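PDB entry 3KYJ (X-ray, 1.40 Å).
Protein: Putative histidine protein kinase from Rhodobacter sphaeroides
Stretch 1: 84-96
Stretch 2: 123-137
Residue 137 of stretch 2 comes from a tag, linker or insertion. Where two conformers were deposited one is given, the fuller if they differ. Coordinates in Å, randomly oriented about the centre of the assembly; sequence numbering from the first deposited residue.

Stretch 1 84-96: GVPMDGEIVEILL
Stretch 2 (123-137) ALMDQLRSKIARCSR

Two helices lie side by side and run in nearly opposite directions, their axes 159° apart and 10.4 Å distant at closest approach. The first, 89-96, follows an extended lead-in in which Val85 has phi/psi of -75/127; the second covers 123 to about 135. CA of Ile94 lies 7.1 Å from CA of Leu128, CA of Ile91 7.4 Å from CA of Lys131, and CA of Val85 6.8 Å from CA of Cys135, so the register descends one chain as it climbs the other.

The main bump is Ile94 (chi1 m, chi2 t), a knob in the hollow formed by Leu124, Gln127, Leu128 and Lys131. Its CG2 rests 3.6 Å from CD2 of Leu128 and 4.3 Å from CD1 of Leu124, while its CD1 reaches 3.6 Å from CB of Lys131. Leu128 (m, t) starts sideways, yet its end turns inward, and its CD2 also meets CD2 of Leu95 at 4.3 Å. At the lead-in, Val85 (t) points toward the second helix and sets CG1 3.5 Å from SG of Cys135 (p), a smaller apolar contact.

Between these two fillings, Lys131 (t, p, t, t) serves both apolar and charged chemistry. Its CE passes 3.5 Å from CG1 of Ile91 (m, t), and its NZ forms salt bridges to OD2 of Asp88 at 2.8 Å and OE1 of Glu90 at 3.0 Å. Asp88 (p) is the N-cap: its OD1 accepts from N of Ile91 at 2.8 Å and, weakly, from N of Glu90 at 2.8 Å, leaving OD2 for the lysine.

Glu90, extended (t, t), meets Arg134 (m, t, m) in a two-pronged pairing: NH1 of Arg134 donates to OE1 of Glu90 at 2.9 Å, nearly straight, and NH2 of Arg134 to OE2 of Glu90 at 2.9 Å. NE of Arg134 is braced by OG of Ser130 at 3.0 Å.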

# COMPACT_ATOMS: atom_id res chain seq x y z
N GLY A 84 3.86 -1.74 -22.80
CA GLY A 84 3.40 -2.44 -24.00
C GLY A 84 3.93 -3.85 -24.20
O GLY A 84 3.75 -4.44 -25.27
N VAL A 85 4.54 -4.43 -23.18
CA VAL A 85 5.02 -5.81 -23.23
C VAL A 85 3.84 -6.79 -23.12
O VAL A 85 3.03 -6.68 -22.22
CB VAL A 85 6.05 -6.06 -22.09
CG1 VAL A 85 6.46 -7.51 -22.03
CG2 VAL A 85 7.26 -5.19 -22.30
N PRO A 86 3.71 -7.74 -24.06
CA PRO A 86 2.62 -8.71 -23.89
C PRO A 86 2.78 -9.63 -22.68
O PRO A 86 3.90 -9.98 -22.29
CB PRO A 86 2.69 -9.54 -25.19
CG PRO A 86 3.43 -8.69 -26.15
CD PRO A 86 4.43 -7.94 -25.32
N MET A 87 1.64 -9.97 -22.09
CA MET A 87 1.60 -10.90 -20.96
C MET A 87 1.74 -12.32 -21.51
O MET A 87 0.78 -13.09 -21.58
CB MET A 87 0.29 -10.73 -20.17
CG MET A 87 0.08 -11.70 -18.98
SD MET A 87 1.33 -11.68 -17.67
CE MET A 87 1.02 -10.10 -16.86
N ASP A 88 2.96 -12.65 -21.92
CA ASP A 88 3.19 -13.93 -22.58
C ASP A 88 3.24 -15.09 -21.59
O ASP A 88 3.21 -14.89 -20.36
CB ASP A 88 4.45 -13.87 -23.48
CG ASP A 88 5.76 -13.83 -22.70
OD1 ASP A 88 5.86 -14.43 -21.61
OD2 ASP A 88 6.70 -13.20 -23.22
N GLY A 89 3.30 -16.29 -22.13
CA GLY A 89 3.22 -17.49 -21.34
C GLY A 89 4.37 -17.60 -20.35
O GLY A 89 4.20 -18.15 -19.27
N GLU A 90 5.52 -17.05 -20.72
CA GLU A 90 6.68 -17.11 -19.85
C GLU A 90 6.48 -16.21 -18.62
O GLU A 90 6.84 -16.58 -17.49
CB GLU A 90 7.96 -16.73 -20.58
CG GLU A 90 9.19 -16.90 -19.69
CD GLU A 90 10.50 -16.64 -20.41
OE1 GLU A 90 10.48 -16.04 -21.50
OE2 GLU A 90 11.55 -17.04 -19.87
N ILE A 91 5.96 -15.02 -18.85
CA ILE A 91 5.66 -14.12 -17.72
C ILE A 91 4.71 -14.81 -16.76
O ILE A 91 4.91 -14.78 -15.53
CB ILE A 91 5.11 -12.77 -18.19
CG1 ILE A 91 6.16 -12.02 -19.01
CG2 ILE A 91 4.63 -11.96 -17.00
CD1 ILE A 91 5.82 -10.59 -19.43
N VAL A 92 3.65 -15.42 -17.29
CA VAL A 92 2.66 -16.06 -16.44
C VAL A 92 3.31 -17.16 -15.61
O VAL A 92 3.08 -17.29 -14.42
CB VAL A 92 1.45 -16.58 -17.26
CG1 VAL A 92 0.54 -17.43 -16.40
CG2 VAL A 92 0.71 -15.39 -17.86
N GLU A 93 4.18 -17.93 -16.26
CA GLU A 93 4.89 -19.03 -15.63
C GLU A 93 5.79 -18.57 -14.47
O GLU A 93 5.77 -19.14 -13.37
CB GLU A 93 5.75 -19.72 -16.70
CG GLU A 93 6.71 -20.76 -16.23
CD GLU A 93 7.53 -21.32 -17.38
OE1 GLU A 93 6.96 -21.57 -18.47
OE2 GLU A 93 8.75 -21.50 -17.19
N ILE A 94 6.61 -17.57 -14.75
CA ILE A 94 7.54 -17.03 -13.76
C ILE A 94 6.74 -16.47 -12.57
O ILE A 94 7.12 -16.65 -11.41
CB ILE A 94 8.45 -15.94 -14.35
CG1 ILE A 94 9.39 -16.56 -15.40
CG2 ILE A 94 9.26 -15.26 -13.26
CD1 ILE A 94 10.08 -15.53 -16.26
N LEU A 95 5.62 -15.81 -12.85
CA LEU A 95 4.84 -15.23 -11.76
C LEU A 95 4.10 -16.28 -10.95
O LEU A 95 3.89 -16.08 -9.75
CB LEU A 95 3.91 -14.14 -12.27
CG LEU A 95 4.58 -12.90 -12.83
CD1 LEU A 95 3.58 -11.95 -13.49
CD2 LEU A 95 5.35 -12.18 -11.71
N LEU A 96 3.69 -17.39 -11.57
CA LEU A 96 3.12 -18.51 -10.82
C LEU A 96 4.18 -19.08 -9.85
O LEU A 96 3.88 -19.35 -8.70
CB LEU A 96 2.58 -19.62 -11.73
CG LEU A 96 1.15 -19.35 -12.21
CD1 LEU A 96 0.79 -20.35 -13.31
CD2 LEU A 96 0.19 -19.44 -11.04
N ALA A 123 17.09 -18.01 -7.16
CA ALA A 123 16.77 -18.48 -8.52
C ALA A 123 15.61 -17.69 -9.12
O ALA A 123 15.64 -17.28 -10.28
CB ALA A 123 16.45 -19.97 -8.51
N LEU A 124 14.59 -17.46 -8.30
CA LEU A 124 13.45 -16.68 -8.75
C LEU A 124 13.92 -15.29 -9.14
O LEU A 124 13.48 -14.75 -10.15
CB LEU A 124 12.40 -16.59 -7.65
CG LEU A 124 11.30 -15.55 -7.90
CD1 LEU A 124 10.46 -15.91 -9.13
CD2 LEU A 124 10.42 -15.40 -6.67
N MET A 125 14.80 -14.70 -8.33
CA MET A 125 15.26 -13.36 -8.63
C MET A 125 15.98 -13.35 -9.99
O MET A 125 15.79 -12.47 -10.80
CB MET A 125 16.15 -12.81 -7.51
CG MET A 125 15.39 -12.56 -6.18
SD MET A 125 14.16 -11.25 -6.35
CE MET A 125 15.22 -9.80 -6.27
N ASP A 126 16.84 -14.34 -10.22
CA ASP A 126 17.52 -14.40 -11.50
C ASP A 126 16.54 -14.50 -12.67
O ASP A 126 16.73 -13.85 -13.70
CB ASP A 126 18.48 -15.59 -11.55
CG ASP A 126 19.80 -15.34 -10.84
OD1 ASP A 126 20.12 -14.17 -10.48
OD2 ASP A 126 20.55 -16.32 -10.66
N GLN A 127 15.48 -15.29 -12.50
CA GLN A 127 14.49 -15.49 -13.58
C GLN A 127 13.74 -14.20 -13.85
O GLN A 127 13.51 -13.82 -14.98
CB GLN A 127 13.52 -16.60 -13.21
CG GLN A 127 14.13 -17.99 -13.20
CD GLN A 127 13.16 -19.06 -12.73
OE1 GLN A 127 11.95 -18.94 -12.92
NE2 GLN A 127 13.70 -20.11 -12.12
N LEU A 128 13.35 -13.52 -12.79
CA LEU A 128 12.68 -12.25 -12.97
C LEU A 128 13.60 -11.25 -13.67
O LEU A 128 13.18 -10.59 -14.62
CB LEU A 128 12.20 -11.69 -11.63
CG LEU A 128 11.02 -12.42 -10.99
CD1 LEU A 128 10.97 -12.09 -9.52
CD2 LEU A 128 9.67 -12.04 -11.64
N ARG A 129 14.86 -11.16 -13.24
CA ARG A 129 15.75 -10.17 -13.82
C ARG A 129 15.99 -10.48 -15.30
O ARG A 129 16.07 -9.57 -16.11
CB ARG A 129 17.10 -10.12 -13.08
CG ARG A 129 17.01 -9.54 -11.69
CD ARG A 129 18.43 -9.22 -11.14
NE ARG A 129 18.46 -9.05 -9.68
CZ ARG A 129 17.93 -8.00 -9.04
NH1 ARG A 129 17.32 -7.03 -9.72
NH2 ARG A 129 17.99 -7.93 -7.73
N SER A 130 16.10 -11.77 -15.62
CA SER A 130 16.31 -12.22 -17.00
C SER A 130 15.12 -11.87 -17.89
O SER A 130 15.30 -11.31 -18.96
CB SER A 130 16.51 -13.74 -17.04
OG SER A 130 16.48 -14.20 -18.39
N LYS A 131 13.90 -12.20 -17.45
CA LYS A 131 12.72 -11.89 -18.24
C LYS A 131 12.57 -10.38 -18.39
O LYS A 131 12.29 -9.88 -19.46
CB LYS A 131 11.47 -12.52 -17.65
CG LYS A 131 10.23 -12.33 -18.53
CD LYS A 131 10.45 -12.84 -19.94
CE LYS A 131 9.10 -13.01 -20.64
NZ LYS A 131 9.25 -13.38 -22.08
N ILE A 132 12.78 -9.63 -17.31
CA ILE A 132 12.70 -8.17 -17.39
C ILE A 132 13.66 -7.61 -18.45
O ILE A 132 13.27 -6.78 -19.27
CB ILE A 132 12.93 -7.53 -16.01
CG1 ILE A 132 11.72 -7.78 -15.11
CG2 ILE A 132 13.17 -6.04 -16.13
CD1 ILE A 132 11.96 -7.44 -13.63
N ALA A 133 14.89 -8.10 -18.43
CA ALA A 133 15.89 -7.65 -19.39
C ALA A 133 15.53 -8.03 -20.83
O ALA A 133 15.70 -7.23 -21.74
CB ALA A 133 17.26 -8.21 -19.01
N ARG A 134 15.05 -9.26 -21.02
CA ARG A 134 14.79 -9.77 -22.36
C ARG A 134 13.58 -9.14 -23.00
O ARG A 134 13.53 -8.97 -24.21
CB ARG A 134 14.60 -11.28 -22.35
CG ARG A 134 15.89 -12.05 -22.38
CD ARG A 134 15.62 -13.53 -22.38
NE ARG A 134 15.10 -13.98 -21.10
CZ ARG A 134 13.91 -14.53 -20.91
NH1 ARG A 134 13.08 -14.72 -21.93
NH2 ARG A 134 13.55 -14.89 -19.69
N CYS A 135 12.57 -8.82 -22.22
CA CYS A 135 11.36 -8.31 -22.84
C CYS A 135 11.36 -6.79 -22.80
O CYS A 135 10.47 -6.14 -23.34
CB CYS A 135 10.12 -8.93 -22.20
SG CYS A 135 9.62 -8.16 -20.73
N SER A 136 12.40 -6.21 -22.19
CA SER A 136 12.59 -4.77 -22.26
C SER A 136 13.98 -4.40 -22.79
O SER A 136 14.55 -3.38 -22.39
CB SER A 136 12.38 -4.14 -20.88
OG SER A 136 11.04 -4.30 -20.45
N ARG A 137 14.51 -5.20 -23.71
CA ARG A 137 15.87 -4.99 -24.21
C ARG A 137 16.08 -3.53 -24.63
O ARG A 137 15.30 -2.98 -25.41
CB ARG A 137 16.18 -5.92 -25.38
CG ARG A 137 16.41 -7.37 -24.97
CD ARG A 137 17.18 -8.14 -26.05
NE ARG A 137 17.14 -9.58 -25.84
CZ ARG A 137 18.03 -10.27 -25.14
NH1 ARG A 137 19.06 -9.66 -24.55
NH2 ARG A 137 17.90 -11.59 -25.01